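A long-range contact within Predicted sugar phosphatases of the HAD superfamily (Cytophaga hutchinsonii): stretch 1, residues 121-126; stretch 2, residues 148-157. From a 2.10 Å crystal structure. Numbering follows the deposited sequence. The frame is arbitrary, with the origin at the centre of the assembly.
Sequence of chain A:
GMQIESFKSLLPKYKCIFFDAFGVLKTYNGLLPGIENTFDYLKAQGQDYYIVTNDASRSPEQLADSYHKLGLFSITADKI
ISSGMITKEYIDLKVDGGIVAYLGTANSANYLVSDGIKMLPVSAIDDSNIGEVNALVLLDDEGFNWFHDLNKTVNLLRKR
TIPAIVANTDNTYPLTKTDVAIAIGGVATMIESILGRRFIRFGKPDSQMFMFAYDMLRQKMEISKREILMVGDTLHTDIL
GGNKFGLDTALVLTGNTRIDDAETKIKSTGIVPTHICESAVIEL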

# COMPACT_ATOMS: atom_id res chain seq x y z
N PRO A 121 22.90 -1.15 21.17
CA PRO A 121 21.55 -0.70 20.92
C PRO A 121 21.57 0.57 20.09
O PRO A 121 22.53 1.37 20.19
CB PRO A 121 21.02 -0.40 22.32
CG PRO A 121 22.23 -0.07 23.11
CD PRO A 121 23.29 -0.99 22.57
N VAL A 122 20.54 0.78 19.29
CA VAL A 122 20.42 2.05 18.53
C VAL A 122 20.65 3.28 19.43
O VAL A 122 21.25 4.25 18.99
CB VAL A 122 19.08 2.16 17.74
CG1 VAL A 122 18.85 3.58 17.24
CG2 VAL A 122 19.07 1.18 16.55
N SER A 123 20.24 3.20 20.69
CA SER A 123 20.41 4.29 21.64
C SER A 123 21.86 4.71 21.88
O SER A 123 22.11 5.85 22.27
CB SER A 123 19.87 3.87 23.00
OG SER A 123 20.61 2.77 23.48
N ALA A 124 22.80 3.79 21.67
CA ALA A 124 24.23 4.07 21.87
C ALA A 124 24.94 4.45 20.59
O ALA A 124 26.19 4.44 20.55
CB ALA A 124 24.93 2.86 22.51
N ILE A 125 24.18 4.79 19.55
CA ILE A 125 24.75 5.20 18.29
C ILE A 125 24.64 6.71 18.17
O ILE A 125 23.59 7.28 18.46
CB ILE A 125 24.05 4.59 17.07
CG1 ILE A 125 24.09 3.06 17.15
CG2 ILE A 125 24.70 5.10 15.76
CD1 ILE A 125 25.46 2.47 17.14
N ASP A 126 25.74 7.33 17.76
CA ASP A 126 25.80 8.77 17.55
C ASP A 126 26.86 9.07 16.50
O ASP A 126 27.47 8.15 15.94
CB ASP A 126 26.20 9.47 18.86
CG ASP A 126 27.55 8.98 19.43
OD1 ASP A 126 28.46 8.61 18.64
OD2 ASP A 126 27.69 8.94 20.68
N HIS A 148 12.58 8.08 21.29
CA HIS A 148 14.00 8.31 21.03
C HIS A 148 14.54 7.46 19.89
O HIS A 148 15.12 7.96 18.92
CB HIS A 148 14.83 8.07 22.29
CG HIS A 148 14.59 9.09 23.36
ND1 HIS A 148 14.87 8.85 24.70
CD2 HIS A 148 14.10 10.35 23.30
CE1 HIS A 148 14.55 9.92 25.40
NE2 HIS A 148 14.07 10.84 24.58
N ASP A 149 14.31 6.16 19.97
CA ASP A 149 15.04 5.21 19.12
C ASP A 149 14.38 4.83 17.82
O ASP A 149 15.06 4.40 16.90
CB ASP A 149 15.40 3.99 19.96
CG ASP A 149 16.36 4.36 21.08
OD1 ASP A 149 16.89 5.50 21.02
OD2 ASP A 149 16.59 3.54 22.00
N LEU A 150 13.06 5.01 17.69
CA LEU A 150 12.44 4.92 16.37
C LEU A 150 12.85 6.08 15.48
O LEU A 150 13.14 5.91 14.29
CB LEU A 150 10.91 4.88 16.46
CG LEU A 150 10.45 3.59 17.17
CD1 LEU A 150 8.97 3.51 17.20
CD2 LEU A 150 11.08 2.33 16.54
N ASN A 151 12.83 7.27 16.06
CA ASN A 151 13.42 8.44 15.42
C ASN A 151 14.87 8.22 15.07
O ASN A 151 15.26 8.47 13.91
CB ASN A 151 13.24 9.69 16.26
CG ASN A 151 11.90 10.35 16.03
OD1 ASN A 151 11.62 10.81 14.92
ND2 ASN A 151 11.07 10.43 17.08
N LYS A 152 15.69 7.73 16.00
CA LYS A 152 17.11 7.48 15.67
C LYS A 152 17.27 6.43 14.56
O LYS A 152 18.15 6.54 13.76
CB LYS A 152 17.93 7.01 16.89
CG LYS A 152 18.42 8.12 17.82
CD LYS A 152 19.40 7.56 18.93
CE LYS A 152 20.62 8.50 19.12
NZ LYS A 152 21.38 8.33 20.42
N THR A 153 16.41 5.41 14.54
CA THR A 153 16.49 4.36 13.50
C THR A 153 16.14 4.92 12.12
O THR A 153 16.81 4.63 11.12
CB THR A 153 15.56 3.19 13.83
OG1 THR A 153 15.97 2.63 15.07
CG2 THR A 153 15.60 2.09 12.75
N VAL A 154 15.12 5.77 12.06
CA VAL A 154 14.82 6.45 10.81
C VAL A 154 16.06 7.19 10.32
O VAL A 154 16.47 7.03 9.17
CB VAL A 154 13.57 7.38 10.93
CG1 VAL A 154 13.47 8.41 9.77
CG2 VAL A 154 12.31 6.55 10.98
N ASN A 155 16.70 7.97 11.20
CA ASN A 155 17.86 8.73 10.79
C ASN A 155 19.09 7.87 10.47
O ASN A 155 19.86 8.18 9.56
CB ASN A 155 18.18 9.77 11.84
CG ASN A 155 17.17 10.90 11.84
OD1 ASN A 155 16.98 11.56 10.81
ND2 ASN A 155 16.50 11.10 12.97
N LEU A 156 19.26 6.77 11.22
CA LEU A 156 20.36 5.84 10.98
C LEU A 156 20.30 5.28 9.57
O LEU A 156 21.32 5.20 8.88
CB LEU A 156 20.29 4.68 11.97
CG LEU A 156 21.32 3.57 11.78
CD1 LEU A 156 22.77 4.12 11.86
CD2 LEU A 156 21.04 2.51 12.83
N LEU A 157 19.09 4.90 9.16
CA LEU A 157 18.88 4.29 7.86
C LEU A 157 18.89 5.30 6.71
O LEU A 157 19.13 4.94 5.56
CB LEU A 157 17.55 3.52 7.88
CG LEU A 157 17.53 2.28 8.78
CD1 LEU A 157 16.15 1.64 8.74
CD2 LEU A 157 18.66 1.30 8.38
O HOH W 1 17.96 1.25 21.33

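The contact joins a short turn, residues 121-126, to one side of the helix that runs through 148-157, and it buries 345 Å² counted over both partners. The helix presents Asp-149, Lys-152, Thr-153 and Leu-156, which recur at intervals of about one helical turn and so share one face, while the CA-to-CB bond of Leu-150 points away.

Val-122 is the centre of the contact. Its CA-to-CB bond points toward the helix, and the t rotamer (chi1 167°) lays both methyls against it: CG1 and CG2 are each 3.7 Å from OG1 of Thr-153, CG1 is also 3.6 Å from CB of Lys-152 and 3.9 Å from the backbone O of Asp-149, and CG2 is 4.4 Å from CD2 of Leu-156. A short, branched side chain suits this place, since it fills the space against the helix while leaving the backbones close: CA of Ser-123 and CA of Asp-149 are 6.0 Å apart. Thr-153 can offer a hydroxyl to this apolar neighbour because its m rotamer (-61°) turns OG1 back along the helix, where it donates a hydrogen bond to O of Asp-149 at 2.7 Å.

Lys-152 reaches the turn by a different route. From an m chi1 and a t chi2, its chain extends past Val-122; chi3, at 137°, lies between wells, and chi4 is again t. This largely extended course carries NZ to the backbone of the turn, where it donates two weak hydrogen bonds, to O of Ser-123 at 3.2 Å and to O of Ile-125 at 3.1 Å. The long lysine thus serves both as an apolar neighbour for Val-122, through its CB, and as a donor to two carbonyls.

Asp-149, buried and in the m rotamer (-64°), directs its carboxylate toward Ser-123, in the short 3-10 segment. OD2 approaches CB of Ser-123 to 3.4 Å and accepts a hydrogen bond from a water at 2.8 Å; the same water accepts one from N of Ser-123 at 3.1 Å, so a single molecule bridges carboxylate and backbone amide. Ser-123 itself is exposed; its CA-to-CB bond points sideways, and chi1 is p (62°).

Farther along the helix the contact is apolar and looser. Ile-125, with both chi angles m, brings CG2 to 4.5 Å from CD1 of Leu-156, whose t, p conformation places its other methyl, CD2, near Val-122. Both residues are buried with CA-to-CB bonds toward the other stretch, and aliphatic side chains suit a place that offers them no polar partner in this contact.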